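Local atomic coordinates of probable polyketide synthase 1 (Dictyostelium discoideum, PDB entry 2H84), a protein that probably works as a modular polyketide synthase, its C-terminal type III domain, the part described here, belonging to the chalcone synthase family and yielding acylpyrones in vitro. Residues 231-235 with 271-276; 224-228 with 341-345; 124-128 with 153-157. All blocks are in the same frame, centred on the assembly; numbering follows the deposited sequence.

Contact 1 of 3, residues 231-235 with 271-276; sequences CSINR and AFVDTL
Ile233, from strand 227-236, meets the Phe272 ring of helix 261-280 head-on, end against face. The delta methyl of Ile233 sits over one face of the ring in a CH-pi contact, with CD1 4.2 Å from the centroid of the Phe272 ring and 26° off its normal. The same methyl is wedged against the helix at Leu276, where Ile233 CD1 lies 3.7 Å from Leu276 CB. Two residues earlier on the strand, Cys231 SG lies 4.1 Å from Leu276 CD1. Cys231, Ile233 and Arg235 thus point at the helix, while the alternate residues Ser232 and Asn234 face the other side of the sheet, where helix 159-171 touches them. This is the layered alpha/beta packing of the thiolase fold: the strand lies in the sheet of the C-terminal half, and helix 261-280, in the outer helical layer, packs on one face of it at 146° to the strand direction, the two short axes 9.0 Å apart. Phe272 also meets Phe365 of the adjoining strand 364-372 edge-to-face. The Arg235 chain runs antiparallel to the Phe272 side chain, alongside it. Its CG is anti to the backbone N (chi1 -175°), and further bends at chi2 and chi3 carry the chain back along the CD2-CE2 side of the ring. Phe272 CE2 consequently lies over one face of the guanidinium, whereas Arg235 NE comes to the ring's edge, near its plane, 3.5 Å from Phe272 CD2; the two flat groups stand nearly perpendicular. At the guanidinium edge Arg235 NH1 donates to Thr275 OG1 over 3.2 Å, with the hydroxyl close to the guanidinium plane. Arg235 NH1 also forms a salt bridge with Asp146 of the second subunit, and Asn234 is hydrogen-bonded to the backbone of Arg149 in that subunit.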
loop_
_atom_site.group_PDB
_atom_site.type_symbol
_atom_site.label_atom_id
_atom_site.label_comp_id
_atom_site.label_asym_id
_atom_site.label_seq_id
_atom_site.Cartn_x
_atom_site.Cartn_y
_atom_site.Cartn_z
ATOM N N CYS A 231 -8.829 -12.952 -16.657
ATOM C CA CYS A 231 -9.481 -12.708 -15.379
ATOM C C CYS A 231 -8.567 -13.129 -14.242
ATOM O O CYS A 231 -7.616 -13.891 -14.439
ATOM C CB CYS A 231 -10.824 -13.443 -15.292
ATOM S SG CYS A 231 -10.709 -15.215 -15.317
ATOM N N SER A 232 -8.835 -12.602 -13.056
ATOM C CA SER A 232 -8.032 -12.931 -11.888
ATOM C C SER A 232 -8.881 -12.765 -10.650
ATOM O O SER A 232 -9.751 -11.900 -10.606
ATOM C CB SER A 232 -6.808 -12.024 -11.816
ATOM O OG SER A 232 -7.180 -10.676 -12.014
ATOM N N ILE A 233 -8.627 -13.602 -9.650
ATOM C CA ILE A 233 -9.397 -13.578 -8.405
ATOM C C ILE A 233 -8.507 -13.694 -7.178
ATOM O O ILE A 233 -7.286 -13.794 -7.298
ATOM C CB ILE A 233 -10.385 -14.770 -8.337
ATOM C CG1 ILE A 233 -9.600 -16.081 -8.506
ATOM C CG2 ILE A 233 -11.457 -14.644 -9.417
ATOM C CD1 ILE A 233 -10.406 -17.333 -8.287
ATOM N N ASN A 234 -9.129 -13.667 -6.000
ATOM C CA ASN A 234 -8.401 -13.836 -4.745
ATOM C C ASN A 234 -9.321 -14.429 -3.695
ATOM O O ASN A 234 -10.539 -14.258 -3.748
ATOM C CB ASN A 234 -7.763 -12.519 -4.242
ATOM C CG ASN A 234 -8.775 -11.492 -3.752
ATOM O OD1 ASN A 234 -8.394 -10.427 -3.280
ATOM N ND2 ASN A 234 -10.060 -11.802 -3.864
ATOM N N ARG A 235 -8.740 -15.150 -2.746
ATOM C CA ARG A 235 -9.533 -15.786 -1.702
ATOM C C ARG A 235 -8.908 -15.533 -0.340
ATOM O O ARG A 235 -7.684 -15.438 -0.218
ATOM C CB ARG A 235 -9.607 -17.303 -1.951
ATOM C CG ARG A 235 -10.521 -18.085 -1.001
ATOM C CD ARG A 235 -11.779 -18.547 -1.717
ATOM N NE ARG A 235 -11.521 -19.662 -2.618
ATOM C CZ ARG A 235 -12.313 -20.014 -3.626
ATOM N NH1 ARG A 235 -13.422 -19.335 -3.883
ATOM N NH2 ARG A 235 -12.007 -21.067 -4.365
ATOM N N ALA A 271 -10.146 -26.266 -5.099
ATOM C CA ALA A 271 -11.406 -25.543 -5.078
ATOM C C ALA A 271 -11.200 -24.135 -5.607
ATOM O O ALA A 271 -12.057 -23.593 -6.309
ATOM C CB ALA A 271 -11.946 -25.486 -3.678
ATOM N N PHE A 272 -10.059 -23.546 -5.256
ATOM C CA PHE A 272 -9.711 -22.200 -5.692
ATOM C C PHE A 272 -9.494 -22.149 -7.206
ATOM O O PHE A 272 -10.077 -21.301 -7.883
ATOM C CB PHE A 272 -8.455 -21.720 -4.959
ATOM C CG PHE A 272 -8.058 -20.316 -5.307
ATOM C CD1 PHE A 272 -6.966 -20.074 -6.128
ATOM C CD2 PHE A 272 -8.763 -19.232 -4.790
ATOM C CE1 PHE A 272 -6.595 -18.776 -6.446
ATOM C CE2 PHE A 272 -8.400 -17.929 -5.104
ATOM C CZ PHE A 272 -7.309 -17.701 -5.923
ATOM N N VAL A 273 -8.666 -23.055 -7.730
ATOM C CA VAL A 273 -8.395 -23.107 -9.164
ATOM C C VAL A 273 -9.684 -23.355 -9.927
ATOM O O VAL A 273 -9.788 -23.017 -11.106
ATOM C CB VAL A 273 -7.422 -24.233 -9.531
ATOM C CG1 VAL A 273 -7.113 -24.160 -11.010
ATOM C CG2 VAL A 273 -6.146 -24.125 -8.707
ATOM N N ASP A 274 -10.661 -23.957 -9.253
ATOM C CA ASP A 274 -11.952 -24.226 -9.864
ATOM C C ASP A 274 -12.742 -22.937 -9.992
ATOM O O ASP A 274 -13.381 -22.699 -11.013
ATOM C CB ASP A 274 -12.758 -25.237 -9.044
ATOM C CG ASP A 274 -12.392 -26.671 -9.367
ATOM O OD1 ASP A 274 -11.655 -26.890 -10.351
ATOM O OD2 ASP A 274 -12.846 -27.581 -8.651
ATOM N N THR A 275 -12.692 -22.099 -8.964
ATOM C CA THR A 275 -13.413 -20.840 -9.015
ATOM C C THR A 275 -12.840 -19.956 -10.111
ATOM O O THR A 275 -13.578 -19.224 -10.761
ATOM C CB THR A 275 -13.341 -20.099 -7.680
ATOM O OG1 THR A 275 -13.936 -20.905 -6.658
ATOM C CG2 THR A 275 -14.077 -18.776 -7.768
ATOM N N LEU A 276 -11.526 -20.028 -10.317
ATOM C CA LEU A 276 -10.859 -19.242 -11.355
ATOM C C LEU A 276 -11.243 -19.734 -12.754
ATOM O O LEU A 276 -11.507 -18.929 -13.659
ATOM C CB LEU A 276 -9.339 -19.327 -11.203
ATOM C CG LEU A 276 -8.530 -18.613 -12.294
ATOM C CD1 LEU A 276 -8.785 -17.125 -12.219
ATOM C CD2 LEU A 276 -7.047 -18.889 -12.122
#

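Contact 2 of 3, residues 224-228 with 341-345; sequences TPLYE and MDHAR
With chi1 at -64°, Tyr227 CG stands anti to its own carbonyl carbon, which sends the ring from the start of the strand across to residues 341-345 of helix 335-345, as far as the backbone of Met341. On the helix, Arg345 CG sits between the backbone N and the carbonyl carbon (chi1 53°); a further bend at chi2 curls the chain back alongside the helix and past Leu226. The phenol donates to the main chain: Tyr227 OH lies 2.6 Å from Met341 O, in the carbonyl plane and on a lone pair. That oxygen also accepts the helical bond from Arg345 N, at 3.2 Å. Around the ring, Met341 CE covers one face, and Arg345 CB approaches obliquely, 3.9 Å from Tyr227 CE1. Leu226 packs on the head of the arginine, its CD2 near the guanidinium plane at the edge and 3.4 Å from Arg345 NH1. Leu226 and Tyr227 both pair through their backbones with Val16 of strand 15-22, a classic beta bulge, and both turn their side chains to the helix, probably one of the buried helices between the two sheets of the thiolase fold. Arg345 NH2 bridges to Asp342 OD1 over 2.7 Å and reaches Ile19 O, while NH1 pairs with Asp109. These three partners hold the guanidinium against rotation, and the arginine probably favours the ionised form of buried Asp342.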
loop_
_atom_site.group_PDB
_atom_site.type_symbol
_atom_site.label_atom_id
_atom_site.label_comp_id
_atom_site.label_asym_id
_atom_site.label_seq_id
_atom_site.Cartn_x
_atom_site.Cartn_y
_atom_site.Cartn_z
ATOM N N THR A 224 3.802 -5.006 -28.625
ATOM C CA THR A 224 3.784 -6.434 -28.878
ATOM C C THR A 224 3.442 -7.180 -27.581
ATOM O O THR A 224 4.318 -7.520 -26.787
ATOM C CB THR A 224 5.145 -6.882 -29.468
ATOM O OG1 THR A 224 5.615 -8.048 -28.789
ATOM C CG2 THR A 224 6.173 -5.770 -29.340
ATOM N N PRO A 225 2.141 -7.429 -27.349
ATOM C CA PRO A 225 1.572 -8.115 -26.186
ATOM C C PRO A 225 2.262 -9.418 -25.802
ATOM O O PRO A 225 2.698 -10.181 -26.664
ATOM C CB PRO A 225 0.121 -8.331 -26.595
ATOM C CG PRO A 225 -0.162 -7.147 -27.428
ATOM C CD PRO A 225 1.074 -7.054 -28.289
ATOM N N LEU A 226 2.341 -9.663 -24.495
ATOM C CA LEU A 226 2.978 -10.859 -23.956
ATOM C C LEU A 226 1.967 -11.848 -23.380
ATOM O O LEU A 226 2.052 -13.048 -23.644
ATOM C CB LEU A 226 3.998 -10.465 -22.883
ATOM C CG LEU A 226 5.192 -9.643 -23.372
ATOM C CD1 LEU A 226 5.981 -9.092 -22.190
ATOM C CD2 LEU A 226 6.071 -10.512 -24.242
ATOM N N TYR A 227 1.017 -11.351 -22.590
ATOM C CA TYR A 227 -0.002 -12.203 -21.984
ATOM C C TYR A 227 -1.327 -11.480 -21.985
ATOM O O TYR A 227 -1.375 -10.266 -21.787
ATOM C CB TYR A 227 0.320 -12.535 -20.520
ATOM C CG TYR A 227 1.565 -13.352 -20.288
ATOM C CD1 TYR A 227 2.806 -12.738 -20.107
ATOM C CD2 TYR A 227 1.501 -14.746 -20.222
ATOM C CE1 TYR A 227 3.951 -13.496 -19.861
ATOM C CE2 TYR A 227 2.640 -15.513 -19.975
ATOM C CZ TYR A 227 3.856 -14.886 -19.793
ATOM O OH TYR A 227 4.957 -15.659 -19.512
ATOM N N GLU A 228 -2.407 -12.220 -22.206
ATOM C CA GLU A 228 -3.723 -11.608 -22.173
ATOM C C GLU A 228 -4.339 -11.993 -20.841
ATOM O O GLU A 228 -4.719 -13.142 -20.640
ATOM C CB GLU A 228 -4.619 -12.121 -23.296
ATOM C CG GLU A 228 -5.945 -11.382 -23.342
ATOM C CD GLU A 228 -6.935 -11.984 -24.324
ATOM O OE1 GLU A 228 -6.494 -12.509 -25.376
ATOM O OE2 GLU A 228 -8.158 -11.912 -24.046
ATOM N N MET A 341 6.835 -15.178 -14.933
ATOM C CA MET A 341 6.146 -14.750 -16.148
ATOM C C MET A 341 7.149 -14.295 -17.210
ATOM O O MET A 341 6.997 -14.616 -18.387
ATOM C CB MET A 341 5.162 -13.617 -15.841
ATOM C CG MET A 341 3.936 -14.077 -15.083
ATOM S SD MET A 341 2.876 -12.726 -14.591
ATOM C CE MET A 341 1.804 -12.611 -15.916
ATOM N N ASP A 342 8.174 -13.553 -16.795
ATOM C CA ASP A 342 9.199 -13.075 -17.716
ATOM C C ASP A 342 9.879 -14.241 -18.428
ATOM O O ASP A 342 9.802 -14.368 -19.649
ATOM C CB ASP A 342 10.245 -12.242 -16.955
ATOM C CG ASP A 342 11.599 -12.166 -17.676
ATOM O OD1 ASP A 342 11.671 -11.614 -18.800
ATOM O OD2 ASP A 342 12.593 -12.666 -17.105
ATOM N N HIS A 343 10.533 -15.096 -17.656
ATOM C CA HIS A 343 11.233 -16.238 -18.214
ATOM C C HIS A 343 10.327 -17.194 -18.987
ATOM O O HIS A 343 10.801 -17.909 -19.860
ATOM C CB HIS A 343 11.974 -16.957 -17.081
ATOM C CG HIS A 343 12.451 -18.335 -17.422
ATOM N ND1 HIS A 343 11.655 -19.452 -17.285
ATOM C CD2 HIS A 343 13.652 -18.778 -17.864
ATOM C CE1 HIS A 343 12.347 -20.527 -17.625
ATOM N NE2 HIS A 343 13.559 -20.145 -17.980
ATOM N N ALA A 344 9.028 -17.184 -18.694
ATOM C CA ALA A 344 8.081 -18.069 -19.364
ATOM C C ALA A 344 7.758 -17.634 -20.794
ATOM O O ALA A 344 7.597 -18.477 -21.685
ATOM C CB ALA A 344 6.803 -18.172 -18.543
ATOM N N ARG A 345 7.663 -16.324 -21.015
ATOM C CA ARG A 345 7.361 -15.814 -22.349
ATOM C C ARG A 345 8.580 -15.945 -23.257
ATOM O O ARG A 345 8.507 -15.683 -24.460
ATOM C CB ARG A 345 6.877 -14.354 -22.293
ATOM C CG ARG A 345 7.777 -13.364 -21.559
ATOM C CD ARG A 345 9.047 -13.003 -22.325
ATOM N NE ARG A 345 9.882 -12.100 -21.540
ATOM C CZ ARG A 345 9.808 -10.772 -21.576
ATOM N NH1 ARG A 345 8.940 -10.164 -22.380
ATOM N NH2 ARG A 345 10.588 -10.049 -20.782
#

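Contact 3 of 3, residues 124-128 with 153-157; sequences TSTGI and NLMGC
Backbone and hydroxyl hydrogen bonds join Thr124 and Ser125 to the loop at Leu154-Gly156. Leu154 N donates to Thr124 O over 3.2 Å. Ser125 OG accepts from Gly156 N over 3.1 Å in a fairly straight bond (159°), and from Leu154 N in a weak, bent one. The hydroxyl reaches them because Ser125 OG is anti to the carbonyl carbon (chi1 -56°), directed into the bend of the opposite loop. Van der Waals contacts are fewer. Ile128 CD1 touches Leu154 CD2 at 4.2 Å, and Ile128 and Leu154 also pack on Leu154 and Ile128, respectively, of the second subunit. Asn153 lies slantwise against Thr124, its OD1 3.5 Å from Thr124 CG2. The other polar side chains have partners beyond the two segments: Thr124 OG1 is bonded to Thr184 O and Glu185, whereas Asn153 ND2 binds Asp132 and the backbone O of Asn153 of the second subunit. Ser125 N is held by Glu185 too. Both segments leave the ends of parallel neighbouring strands, 119-124 and 148-153, and the second leads to Cys157, the predicted active-site residue, just ahead of helix 159-171, the arrangement of the nucleophilic cysteine in thiolase-fold enzymes. Cys157 packs on His298 and Ser333 rather than on residues 124-128. Its link to them is indirect: Ser125, itself anchored by Glu185, holds the amide of Gly156 next door, consistent with a second-shell role in setting the backbone that presents the cysteine.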
loop_
_atom_site.group_PDB
_atom_site.type_symbol
_atom_site.label_atom_id
_atom_site.label_comp_id
_atom_site.label_asym_id
_atom_site.label_seq_id
_atom_site.Cartn_x
_atom_site.Cartn_y
_atom_site.Cartn_z
ATOM N N THR A 124 5.861 -3.493 -2.328
ATOM C CA THR A 124 6.872 -4.052 -1.430
ATOM C C THR A 124 6.302 -4.252 -0.038
ATOM O O THR A 124 5.278 -3.649 0.301
ATOM C CB THR A 124 8.104 -3.138 -1.285
ATOM O OG1 THR A 124 9.100 -3.807 -0.495
ATOM C CG2 THR A 124 7.727 -1.821 -0.611
ATOM N N SER A 125 6.961 -5.101 0.760
ATOM C CA SER A 125 6.544 -5.376 2.138
ATOM C C SER A 125 7.769 -5.701 2.971
ATOM O O SER A 125 7.656 -6.086 4.129
ATOM C CB SER A 125 5.575 -6.550 2.192
ATOM O OG SER A 125 4.456 -6.320 1.356
ATOM N N THR A 126 8.948 -5.546 2.375
ATOM C CA THR A 126 10.197 -5.828 3.078
ATOM C C THR A 126 10.906 -4.588 3.605
ATOM O O THR A 126 12.026 -4.672 4.082
ATOM C CB THR A 126 11.180 -6.611 2.179
ATOM O OG1 THR A 126 11.096 -6.131 0.831
ATOM C CG2 THR A 126 10.865 -8.082 2.212
ATOM N N GLY A 127 10.253 -3.437 3.528
ATOM C CA GLY A 127 10.861 -2.216 4.025
ATOM C C GLY A 127 9.921 -1.043 3.838
ATOM O O GLY A 127 9.028 -1.101 2.998
ATOM N N ILE A 128 10.119 0.020 4.611
ATOM C CA ILE A 128 9.263 1.200 4.523
ATOM C C ILE A 128 10.005 2.430 4.018
ATOM O O ILE A 128 10.917 2.926 4.678
ATOM C CB ILE A 128 8.647 1.536 5.902
ATOM C CG1 ILE A 128 7.925 0.307 6.463
ATOM C CG2 ILE A 128 7.690 2.709 5.778
ATOM C CD1 ILE A 128 6.802 -0.206 5.579
ATOM N N ASN A 153 1.459 -1.603 -0.754
ATOM C CA ASN A 153 2.422 -2.158 0.180
ATOM C C ASN A 153 1.791 -2.929 1.345
ATOM O O ASN A 153 0.640 -2.698 1.725
ATOM C CB ASN A 153 3.290 -1.030 0.723
ATOM C CG ASN A 153 3.800 -0.118 -0.367
ATOM O OD1 ASN A 153 4.504 -0.556 -1.283
ATOM N ND2 ASN A 153 3.450 1.166 -0.278
ATOM N N LEU A 154 2.565 -3.850 1.908
ATOM C CA LEU A 154 2.128 -4.648 3.048
ATOM C C LEU A 154 1.185 -5.777 2.690
ATOM O O LEU A 154 0.398 -6.203 3.521
ATOM C CB LEU A 154 1.475 -3.751 4.109
ATOM C CG LEU A 154 2.317 -2.560 4.602
ATOM C CD1 LEU A 154 1.644 -1.900 5.791
ATOM C CD2 LEU A 154 3.702 -3.028 4.995
ATOM N N MET A 155 1.263 -6.278 1.462
ATOM C CA MET A 155 0.390 -7.377 1.065
ATOM C C MET A 155 1.126 -8.708 1.106
ATOM O O MET A 155 0.515 -9.773 0.976
ATOM C CB MET A 155 -0.201 -7.130 -0.326
ATOM C CG MET A 155 -1.163 -5.956 -0.348
ATOM S SD MET A 155 -2.209 -5.881 -1.787
ATOM C CE MET A 155 -3.665 -6.655 -1.187
ATOM N N GLY A 156 2.441 -8.643 1.285
ATOM C CA GLY A 156 3.228 -9.855 1.375
ATOM C C GLY A 156 3.587 -10.523 0.069
ATOM O O GLY A 156 3.514 -9.912 -0.993
ATOM N N CYS A 157 3.960 -11.797 0.162
ATOM C CA CYS A 157 4.369 -12.580 -0.989
ATOM C C CYS A 157 3.364 -12.601 -2.119
ATOM O O CYS A 157 3.753 -12.730 -3.278
ATOM C CB CYS A 157 4.691 -14.015 -0.563
ATOM S SG CYS A 157 5.953 -14.132 0.716
#

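Contacts 1 and 2 share strand 227-236: contact 2 fixes its bulged entry against helix 335-345, and contact 1 packs its later residues on helix 261-280, with the centres about 21 Å apart. Contact 3 belongs to the N-terminal half of the chalcone synthase domain and holds Cys157 of the predicted active site; the other two lie away from that site. Its centre is about 23 Å from that of contact 1, although their nearest atoms come within about 6 Å, and both reach the second subunit of the homodimer. Contact 2, whose segments no other chain touches, lies about 25 Å from contact 3, centre to centre, across the middle of the chain.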